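Local coordinates for lipoprotein LpqN (Mycobacterium tuberculosis, PDB 6E5F), which supports cell envelope biogenesis, binds a dodecyl trehalose glycolipid and interacts with the periplasmic domains of the mycolate transporters MmpL3 and MmpL11, at residues 74-78 with 98-104; 90-96 with 106-111; 134-138 with 187-191; 161-165 with 224-228. All coordinates share one frame; numbering follows the deposited sequence. Where two conformers were deposited one is given.

Contact 1. Residues 74-78 with 98-104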
# COMPACT_ATOMS: atom_id res chain seq x y z
N PRO A 74 13.16 -4.54 -5.53
CA PRO A 74 12.34 -3.34 -5.70
C PRO A 74 12.12 -3.05 -7.17
O PRO A 74 12.98 -3.32 -8.01
CB PRO A 74 13.19 -2.24 -5.04
CG PRO A 74 14.58 -2.72 -5.18
CD PRO A 74 14.52 -4.21 -5.06
N VAL A 75 10.96 -2.49 -7.48
CA VAL A 75 10.58 -2.16 -8.85
C VAL A 75 10.35 -0.66 -8.94
O VAL A 75 9.78 -0.06 -8.02
CB VAL A 75 9.31 -2.93 -9.28
CG1 VAL A 75 8.97 -2.62 -10.72
CG2 VAL A 75 9.50 -4.42 -9.06
N HIS A 76 10.78 -0.06 -10.05
CA HIS A 76 10.59 1.37 -10.27
C HIS A 76 9.92 1.58 -11.62
O HIS A 76 9.93 0.71 -12.49
CB HIS A 76 11.93 2.10 -10.18
CG HIS A 76 12.62 1.90 -8.87
ND1 HIS A 76 12.20 2.50 -7.71
CD2 HIS A 76 13.68 1.13 -8.54
CE1 HIS A 76 12.99 2.13 -6.72
NE2 HIS A 76 13.89 1.30 -7.19
N HIS A 77 9.28 2.74 -11.76
CA HIS A 77 8.60 3.07 -13.00
C HIS A 77 9.54 2.91 -14.19
O HIS A 77 10.67 3.39 -14.16
CB HIS A 77 8.07 4.51 -12.94
CG HIS A 77 6.84 4.66 -12.11
ND1 HIS A 77 6.88 4.77 -10.73
CD2 HIS A 77 5.53 4.71 -12.45
CE1 HIS A 77 5.65 4.89 -10.27
NE2 HIS A 77 4.81 4.85 -11.29
N GLY A 78 9.06 2.21 -15.21
CA GLY A 78 9.83 2.01 -16.43
C GLY A 78 10.76 0.82 -16.42
O GLY A 78 11.45 0.60 -17.43
N GLU A 98 9.34 9.28 -7.21
CA GLU A 98 9.99 8.18 -6.52
C GLU A 98 11.15 8.70 -5.69
O GLU A 98 11.99 9.47 -6.18
CB GLU A 98 10.53 7.17 -7.53
CG GLU A 98 9.47 6.41 -8.28
CD GLU A 98 10.06 5.24 -9.04
OE1 GLU A 98 11.30 5.11 -9.07
OE2 GLU A 98 9.28 4.44 -9.60
N SER A 99 11.21 8.28 -4.43
CA SER A 99 12.26 8.72 -3.53
C SER A 99 12.40 7.69 -2.43
O SER A 99 11.66 6.70 -2.38
CB SER A 99 11.93 10.10 -2.95
OG SER A 99 10.79 10.02 -2.12
N SER A 100 13.36 7.92 -1.53
CA SER A 100 13.55 7.01 -0.40
C SER A 100 12.27 6.85 0.40
O SER A 100 11.95 5.75 0.86
CB SER A 100 14.67 7.53 0.50
OG SER A 100 15.92 7.50 -0.16
N ARG A 101 11.52 7.94 0.57
CA ARG A 101 10.30 7.90 1.37
C ARG A 101 9.05 7.54 0.57
O ARG A 101 8.02 7.24 1.18
CB ARG A 101 10.09 9.25 2.07
CG ARG A 101 11.15 9.56 3.11
CD ARG A 101 10.63 10.49 4.19
NE ARG A 101 11.52 10.50 5.35
CZ ARG A 101 12.61 11.26 5.45
NH1 ARG A 101 12.95 12.08 4.47
NH2 ARG A 101 13.35 11.20 6.55
N ALA A 102 9.12 7.55 -0.76
CA ALA A 102 8.01 7.13 -1.61
C ALA A 102 8.60 6.26 -2.72
O ALA A 102 8.80 6.72 -3.85
CB ALA A 102 7.27 8.33 -2.20
N PRO A 103 8.90 4.99 -2.42
CA PRO A 103 9.68 4.18 -3.36
C PRO A 103 9.09 4.08 -4.75
O PRO A 103 9.85 4.12 -5.74
CB PRO A 103 9.76 2.81 -2.65
CG PRO A 103 9.61 3.14 -1.21
CD PRO A 103 8.65 4.28 -1.15
N TYR A 104 7.78 3.94 -4.88
CA TYR A 104 7.10 3.91 -6.17
C TYR A 104 6.28 5.17 -6.40
O TYR A 104 5.25 5.14 -7.08
CB TYR A 104 6.25 2.65 -6.30
CG TYR A 104 5.91 2.25 -7.71
CD1 TYR A 104 6.88 1.75 -8.58
CD2 TYR A 104 4.60 2.33 -8.17
CE1 TYR A 104 6.55 1.35 -9.86
CE2 TYR A 104 4.27 1.93 -9.46
CZ TYR A 104 5.25 1.45 -10.30
OH TYR A 104 4.93 1.06 -11.58
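A histidine-carboxylate hydrogen bond backed by an aromatic stack joins two loops here: His77, in the loop after strand 70-74, meets Glu98 and Tyr104, in the connection between strands 93-96 and 106-109. Glu98 OE2 takes two bonds from one residue. The backbone N of His77 reaches it at 2.7 Å on the syn side of the carboxylate, and His77 ND1, also 2.7 Å from Glu98 OE2, arrives on the anti side. The carboxylate oxygen lies almost in the imidazole plane, while the carboxylate itself is turned 51° from the ring. This edge bond fixes the ring's rotation and lays one face on Tyr104, with centroids 3.8 Å apart and planes at 16°. His77 CE1 sits over the centre of the phenol ring, 3.4 Å from Tyr104 CE2. With CG of Tyr104 anti to its own N (chi1 -159°), the phenol lies alongside the 74-78 loop, where its edge meets Val75 O at CD1. Leu125 of strand 120-130 packs against both Val75 and Tyr104. His76 adds a long, weak bond from ND1 to Pro103 O. The carboxylate could raise the pKa of both imidazoles; His77 needs its proton on ND1 in any case.

Contact 2. Residues 90-96 with 106-111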
# COMPACT_ATOMS: atom_id res chain seq x y z
N PRO A 90 -5.72 12.58 -7.21
CA PRO A 90 -6.99 13.25 -6.92
C PRO A 90 -6.82 14.76 -6.83
O PRO A 90 -5.72 15.28 -6.63
CB PRO A 90 -7.40 12.66 -5.56
CG PRO A 90 -6.65 11.36 -5.46
CD PRO A 90 -5.36 11.60 -6.18
N ASP A 91 -7.94 15.46 -6.98
CA ASP A 91 -7.92 16.91 -6.87
C ASP A 91 -7.46 17.33 -5.49
O ASP A 91 -7.78 16.69 -4.48
CB ASP A 91 -9.32 17.47 -7.15
CG ASP A 91 -9.74 17.31 -8.60
OD1 ASP A 91 -8.85 17.33 -9.48
OD2 ASP A 91 -10.95 17.15 -8.85
N ASP A 92 -6.68 18.41 -5.44
CA ASP A 92 -6.07 18.95 -4.23
C ASP A 92 -4.91 18.10 -3.71
O ASP A 92 -4.34 18.44 -2.66
CB ASP A 92 -7.08 19.21 -3.10
CG ASP A 92 -8.10 20.27 -3.47
OD1 ASP A 92 -7.78 21.14 -4.32
OD2 ASP A 92 -9.22 20.24 -2.92
N TRP A 93 -4.55 17.02 -4.39
CA TRP A 93 -3.35 16.26 -4.09
C TRP A 93 -2.30 16.53 -5.16
O TRP A 93 -2.63 16.89 -6.30
CB TRP A 93 -3.65 14.76 -4.05
CG TRP A 93 -4.53 14.34 -2.92
CD1 TRP A 93 -5.86 14.63 -2.76
CD2 TRP A 93 -4.16 13.54 -1.79
NE1 TRP A 93 -6.33 14.06 -1.60
CE2 TRP A 93 -5.30 13.39 -0.98
CE3 TRP A 93 -2.96 12.94 -1.38
CZ2 TRP A 93 -5.29 12.67 0.20
CZ3 TRP A 93 -2.95 12.23 -0.20
CH2 TRP A 93 -4.11 12.10 0.58
N ARG A 94 -1.04 16.37 -4.80
CA ARG A 94 0.06 16.53 -5.74
C ARG A 94 0.88 15.25 -5.81
O ARG A 94 1.00 14.51 -4.83
CB ARG A 94 0.96 17.73 -5.38
CG ARG A 94 2.02 17.49 -4.31
CD ARG A 94 3.15 18.52 -4.42
NE ARG A 94 4.39 18.04 -3.81
CZ ARG A 94 4.81 18.34 -2.59
NH1 ARG A 94 4.10 19.14 -1.80
NH2 ARG A 94 5.96 17.84 -2.14
N LEU A 95 1.45 15.01 -6.98
CA LEU A 95 2.23 13.80 -7.22
C LEU A 95 3.57 13.88 -6.51
O LEU A 95 4.25 14.91 -6.54
CB LEU A 95 2.45 13.64 -8.73
CG LEU A 95 3.00 12.32 -9.25
CD1 LEU A 95 2.16 11.15 -8.78
CD2 LEU A 95 3.06 12.36 -10.77
N LEU A 96 3.96 12.77 -5.87
CA LEU A 96 5.28 12.65 -5.26
C LEU A 96 6.16 11.81 -6.16
O LEU A 96 5.76 10.70 -6.55
CB LEU A 96 5.17 11.96 -3.90
CG LEU A 96 4.47 12.73 -2.77
CD1 LEU A 96 4.42 11.87 -1.52
CD2 LEU A 96 5.18 14.04 -2.49
N GLY A 106 3.97 8.53 -5.02
CA GLY A 106 2.84 8.67 -4.13
C GLY A 106 2.13 9.98 -4.39
O GLY A 106 2.34 10.64 -5.40
N ILE A 107 1.26 10.33 -3.44
CA ILE A 107 0.53 11.59 -3.49
C ILE A 107 0.51 12.18 -2.08
O ILE A 107 0.48 11.44 -1.09
CB ILE A 107 -0.90 11.42 -4.04
CG1 ILE A 107 -1.65 10.34 -3.26
CG2 ILE A 107 -0.86 11.10 -5.52
CD1 ILE A 107 -3.11 10.21 -3.64
N VAL A 108 0.52 13.50 -2.02
CA VAL A 108 0.43 14.23 -0.76
C VAL A 108 -0.66 15.28 -0.90
O VAL A 108 -0.84 15.87 -1.97
CB VAL A 108 1.78 14.88 -0.37
CG1 VAL A 108 2.25 15.84 -1.45
CG2 VAL A 108 1.66 15.59 0.96
N TYR A 109 -1.41 15.50 0.18
CA TYR A 109 -2.50 16.47 0.18
C TYR A 109 -1.93 17.88 0.28
O TYR A 109 -1.06 18.15 1.12
CB TYR A 109 -3.43 16.19 1.36
CG TYR A 109 -4.72 16.97 1.35
CD1 TYR A 109 -5.60 16.88 0.29
CD2 TYR A 109 -5.06 17.80 2.42
CE1 TYR A 109 -6.79 17.59 0.28
CE2 TYR A 109 -6.24 18.51 2.42
CZ TYR A 109 -7.10 18.40 1.35
OH TYR A 109 -8.28 19.11 1.34
N THR A 110 -2.43 18.78 -0.56
CA THR A 110 -1.86 20.12 -0.69
C THR A 110 -2.48 21.14 0.25
O THR A 110 -2.09 22.31 0.21
CB THR A 110 -2.01 20.63 -2.14
OG1 THR A 110 -3.40 20.78 -2.45
CG2 THR A 110 -1.37 19.65 -3.11
N GLN A 111 -3.44 20.75 1.09
CA GLN A 111 -4.06 21.65 2.06
C GLN A 111 -4.08 21.00 3.44
O GLN A 111 -5.13 20.86 4.06
CB GLN A 111 -5.47 22.02 1.60
CG GLN A 111 -5.49 22.98 0.43
CD GLN A 111 -6.78 22.92 -0.37
OE1 GLN A 111 -7.70 22.19 -0.02
NE2 GLN A 111 -6.84 23.69 -1.45
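The beta hairpin of strands 93-96 and 106-109 is held by a ladder of backbone bonds and by side chains interleaved on its two faces. Arg94 and Val108 form a hydrogen-bonded antiparallel pair, with Arg94 N 2.9 Å from Val108 O and the return bond from Val108 N to Arg94 O. Leu96 pairs with Gly106 in the same way, its N 2.7 Å from Gly106 O. Trp93 and Tyr109, a non-hydrogen-bonded pair, put their side chains on the face covered by helix 210-223, where Thr212 touches both. Tyr109 CB stands over the six-membered ring of Trp93, 4.0 Å from its centroid and 4° off the ring normal. With CG anti to N (chi1 -171°), the phenol lies obliquely to the indole at 58°, Tyr109 CD1 over the rim of the same face and 3.5 Å from Trp93 NE1. Ile107 comes against the opposite face of the indole, so the tryptophan is held between two neighbours of the adjacent strand. Ile107 CD1 also reaches Pro90 CD, 3.7 Å away. Strand 106-109 pairs in turn with strand 120-130, making this hairpin an edge of the large antiparallel sheet. On the other face, Val108 CG1 packs over one face of the Arg94 guanidinium and 3.6 Å from Leu96 CD2. A type II turn, Pro90 to Trp93, leads into the first strand, and its Asp92 O accepts twice from Thr110: from the backbone N almost in line with the carbonyl, and from OG1, an unusually short 2.5 Å from Asp92 O, well above the carbonyl plane.

Contact 3. Residues 134-138 with 187-191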
# COMPACT_ATOMS: atom_id res chain seq x y z
N PRO A 134 0.74 -16.42 -5.00
CA PRO A 134 0.08 -15.11 -4.88
C PRO A 134 -1.01 -15.08 -3.83
O PRO A 134 -1.23 -14.04 -3.20
CB PRO A 134 -0.46 -14.84 -6.29
CG PRO A 134 -0.48 -16.17 -6.97
CD PRO A 134 0.65 -16.96 -6.37
N ALA A 135 -1.69 -16.21 -3.61
CA ALA A 135 -2.75 -16.23 -2.60
C ALA A 135 -2.19 -16.05 -1.20
O ALA A 135 -2.87 -15.48 -0.34
CB ALA A 135 -3.54 -17.53 -2.69
N LYS A 136 -0.97 -16.53 -0.93
CA LYS A 136 -0.41 -16.36 0.40
C LYS A 136 -0.01 -14.92 0.66
O LYS A 136 -0.04 -14.47 1.81
CB LYS A 136 0.78 -17.30 0.61
CG LYS A 136 0.43 -18.79 0.55
CD LYS A 136 -0.56 -19.23 1.64
CE LYS A 136 0.13 -19.53 2.96
NZ LYS A 136 -0.81 -20.15 3.94
N VAL A 137 0.37 -14.17 -0.38
CA VAL A 137 0.65 -12.75 -0.19
C VAL A 137 -0.58 -12.05 0.35
O VAL A 137 -0.51 -11.26 1.30
CB VAL A 137 1.14 -12.12 -1.50
CG1 VAL A 137 1.35 -10.61 -1.33
CG2 VAL A 137 2.43 -12.78 -1.96
N LEU A 138 -1.74 -12.31 -0.26
CA LEU A 138 -2.99 -11.73 0.21
C LEU A 138 -3.31 -12.21 1.62
O LEU A 138 -3.77 -11.43 2.47
CB LEU A 138 -4.13 -12.12 -0.74
CG LEU A 138 -4.04 -11.60 -2.18
CD1 LEU A 138 -4.96 -12.39 -3.09
CD2 LEU A 138 -4.40 -10.13 -2.22
N THR A 187 -3.00 -3.92 -0.57
CA THR A 187 -2.01 -4.77 -1.20
C THR A 187 -2.65 -5.40 -2.42
O THR A 187 -3.73 -5.99 -2.33
CB THR A 187 -1.55 -5.86 -0.22
OG1 THR A 187 -0.92 -5.26 0.91
CG2 THR A 187 -0.56 -6.81 -0.89
N VAL A 188 -2.00 -5.27 -3.57
CA VAL A 188 -2.50 -5.81 -4.84
C VAL A 188 -1.47 -6.82 -5.34
O VAL A 188 -0.28 -6.50 -5.40
CB VAL A 188 -2.71 -4.71 -5.88
CG1 VAL A 188 -3.40 -5.27 -7.12
CG2 VAL A 188 -3.49 -3.53 -5.30
N VAL A 189 -1.93 -8.01 -5.68
CA VAL A 189 -1.06 -9.06 -6.20
C VAL A 189 -1.23 -9.14 -7.71
O VAL A 189 -2.36 -9.28 -8.21
CB VAL A 189 -1.35 -10.40 -5.51
CG1 VAL A 189 -0.50 -11.50 -6.09
CG2 VAL A 189 -1.08 -10.28 -4.03
N ILE A 190 -0.12 -9.05 -8.42
CA ILE A 190 -0.13 -8.92 -9.88
C ILE A 190 0.78 -10.01 -10.44
O ILE A 190 1.97 -9.76 -10.68
CB ILE A 190 0.32 -7.52 -10.31
CG1 ILE A 190 -0.51 -6.43 -9.62
CG2 ILE A 190 0.25 -7.38 -11.84
CD1 ILE A 190 0.15 -5.06 -9.64
N PRO A 191 0.28 -11.23 -10.66
CA PRO A 191 1.12 -12.26 -11.28
C PRO A 191 1.38 -11.91 -12.74
O PRO A 191 0.44 -11.63 -13.49
CB PRO A 191 0.28 -13.54 -11.15
CG PRO A 191 -0.80 -13.21 -10.15
CD PRO A 191 -1.05 -11.75 -10.31
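Val189 holds CG1 anti to its backbone N (chi1 177°), which aims CG1 at Pro134 and sets CG2 against Val137 and Leu138. Its two methyls thus divide the helix. Val189 CG1 presses on Pro134 CB at 3.3 Å, tighter than usual van der Waals contact, while Val189 CG2 lies 3.6 Å from Val137 CG1. In one of its two conformers Leu138 carries CG anti to its carbonyl carbon (chi1 -64°), which brings Leu138 CG alongside, 3.7 Å from the same Val189 CG2. At the ends the packing thins: Pro134 CB comes to 4.2 Å from Pro191 CG, and Val137 CG1 to 4.3 Å from Thr187 CG2. No hydrogen bond crosses the interface; the hydroxyl of Thr187 is satisfied by Gln200 of strand 195-206. Val137 is enclosed by Ile61 of helix 61-66 and Val198 of strand 195-206. Val188 and Ile190 turn away from the helix and touch Phe165. The 134-138 segment of helix 134-140 runs nearly antiparallel to strand 187-191, at 175°, with the axes 8.6 Å apart at their closest. This is alpha-on-beta packing, a short helix laid along one face of an antiparallel sheet and seated on its alternate side chains, consistent with the alpha+beta architecture of the Mog1p/PsbP clan.

Contact 4. Residues 161-165 with 224-228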
# COMPACT_ATOMS: atom_id res chain seq x y z
N THR A 161 -10.38 -5.41 -5.15
CA THR A 161 -9.73 -5.51 -6.44
C THR A 161 -9.19 -4.13 -6.81
O THR A 161 -9.66 -3.10 -6.32
CB THR A 161 -10.69 -6.01 -7.53
OG1 THR A 161 -11.75 -5.07 -7.71
CG2 THR A 161 -11.26 -7.37 -7.17
N LEU A 162 -8.19 -4.13 -7.69
CA LEU A 162 -7.64 -2.90 -8.24
C LEU A 162 -7.17 -3.21 -9.65
O LEU A 162 -6.40 -4.15 -9.85
CB LEU A 162 -6.45 -2.41 -7.39
CG LEU A 162 -6.34 -0.95 -6.95
CD1 LEU A 162 -4.94 -0.42 -7.21
CD2 LEU A 162 -7.38 -0.02 -7.56
N GLY A 163 -7.64 -2.43 -10.62
CA GLY A 163 -7.24 -2.64 -12.00
C GLY A 163 -7.46 -4.05 -12.52
O GLY A 163 -6.75 -4.49 -13.42
N GLY A 164 -8.43 -4.76 -11.95
CA GLY A 164 -8.73 -6.12 -12.37
C GLY A 164 -7.98 -7.21 -11.63
O GLY A 164 -8.22 -8.39 -11.90
N PHE A 165 -7.09 -6.85 -10.70
CA PHE A 165 -6.29 -7.81 -9.95
C PHE A 165 -6.80 -7.90 -8.52
O PHE A 165 -7.41 -6.97 -7.99
CB PHE A 165 -4.81 -7.41 -9.97
CG PHE A 165 -4.16 -7.61 -11.30
CD1 PHE A 165 -3.58 -8.83 -11.62
CD2 PHE A 165 -4.13 -6.59 -12.24
CE1 PHE A 165 -2.98 -9.03 -12.85
CE2 PHE A 165 -3.53 -6.79 -13.47
CZ PHE A 165 -2.96 -8.00 -13.77
N THR A 224 -7.73 3.59 -11.10
CA THR A 224 -6.44 2.94 -11.29
C THR A 224 -6.55 1.85 -12.35
O THR A 224 -7.47 1.04 -12.33
CB THR A 224 -5.95 2.32 -9.98
OG1 THR A 224 -5.71 3.36 -9.03
CG2 THR A 224 -4.65 1.55 -10.21
N THR A 225 -5.60 1.85 -13.28
CA THR A 225 -5.46 0.78 -14.25
C THR A 225 -4.12 0.09 -14.02
O THR A 225 -3.13 0.74 -13.67
CB THR A 225 -5.52 1.32 -15.68
OG1 THR A 225 -4.34 2.07 -15.97
CG2 THR A 225 -6.75 2.20 -15.88
N ILE A 226 -4.10 -1.22 -14.22
CA ILE A 226 -2.89 -2.03 -14.08
C ILE A 226 -2.82 -2.91 -15.31
O ILE A 226 -3.72 -3.71 -15.56
CB ILE A 226 -2.91 -2.89 -12.81
CG1 ILE A 226 -3.00 -2.00 -11.57
CG2 ILE A 226 -1.66 -3.77 -12.75
CD1 ILE A 226 -3.15 -2.77 -10.27
N THR A 227 -1.74 -2.78 -16.07
CA THR A 227 -1.55 -3.56 -17.29
C THR A 227 -0.25 -4.33 -17.17
O THR A 227 0.83 -3.71 -17.16
CB THR A 227 -1.51 -2.63 -18.50
OG1 THR A 227 -2.64 -1.74 -18.45
CG2 THR A 227 -1.55 -3.42 -19.80
N PRO A 228 -0.27 -5.67 -17.06
CA PRO A 228 0.97 -6.42 -16.91
C PRO A 228 1.82 -6.43 -18.17
O PRO A 228 3.04 -6.30 -18.06
CB PRO A 228 0.48 -7.84 -16.58
CG PRO A 228 -0.85 -7.92 -17.23
CD PRO A 228 -1.45 -6.56 -17.10
O HOH W 1 -6.67 -2.39 -15.27
O HOH W 2 -9.19 -0.02 -10.44
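Gly163 O receives a 2.8 Å hydrogen bond from a water that in turn accepts from Ile226 N. A second water accepts from Gly163 N and donates to Thr224 O, 2.8 Å from it, so the two backbones, which share no direct hydrogen bond, are bridged twice. Gly163 and Gly164 are the central residues of a type I' turn closed by Leu162 and Phe165, whose backbones bond in both directions; the positive phi of Gly163 (54°) suits glycine to the turn. Gly163 CA lies 4.5 Å from Thr225 CA. Apolar side chains pack beside the glycine. The two methyls of Leu162 pack on Thr224, Leu162 CD1 3.6 Å from Thr224 CG2 and CD2 against CB; the hydroxyl of Thr224 is bonded to Ile220 O in the last turn of the preceding helix. Ile226 CD1 sits 3.6 Å from Leu162 O. CG2 of Ile226 is anti to the backbone N and meets Phe165 obliquely, 3.6 Å from CE2 of that ring. The edge of the ring faces Pro228, whose CD is 3.9 Å from Phe165 CZ. Val188 of strand 179-192 touches both Leu162 and Phe165. The arrangement is that of a tight two-residue beta hairpin, joining strands 152-162 and 165-176, whose turn is docked through two waters and apolar side chains on the C-terminal strand 225-227.

How the contacts relate
From the N terminus, the chain leaves strand 70-74 and enters contact 1, which closes a loop from 74-78 to 98-104. Contact 2 starts within that loop and ends beyond it, so the two cross; their centres stand about 17 Å apart. Together they tie the 74-78 loop and the 93-109 hairpin along strand 120-130. Contacts 3 and 4 come later, in series with contacts 1 and 2, and cross each other. Contact 3 closes the span 134-191, joining helix 134-140 to strand 179-192; contact 4 closes 161-228, joining the 162-165 turn to the C-terminal strand. They touch where Ile190 meets Phe165 and Ile226. Contacts 2 and 3 lie on opposite sides of the chain's centre.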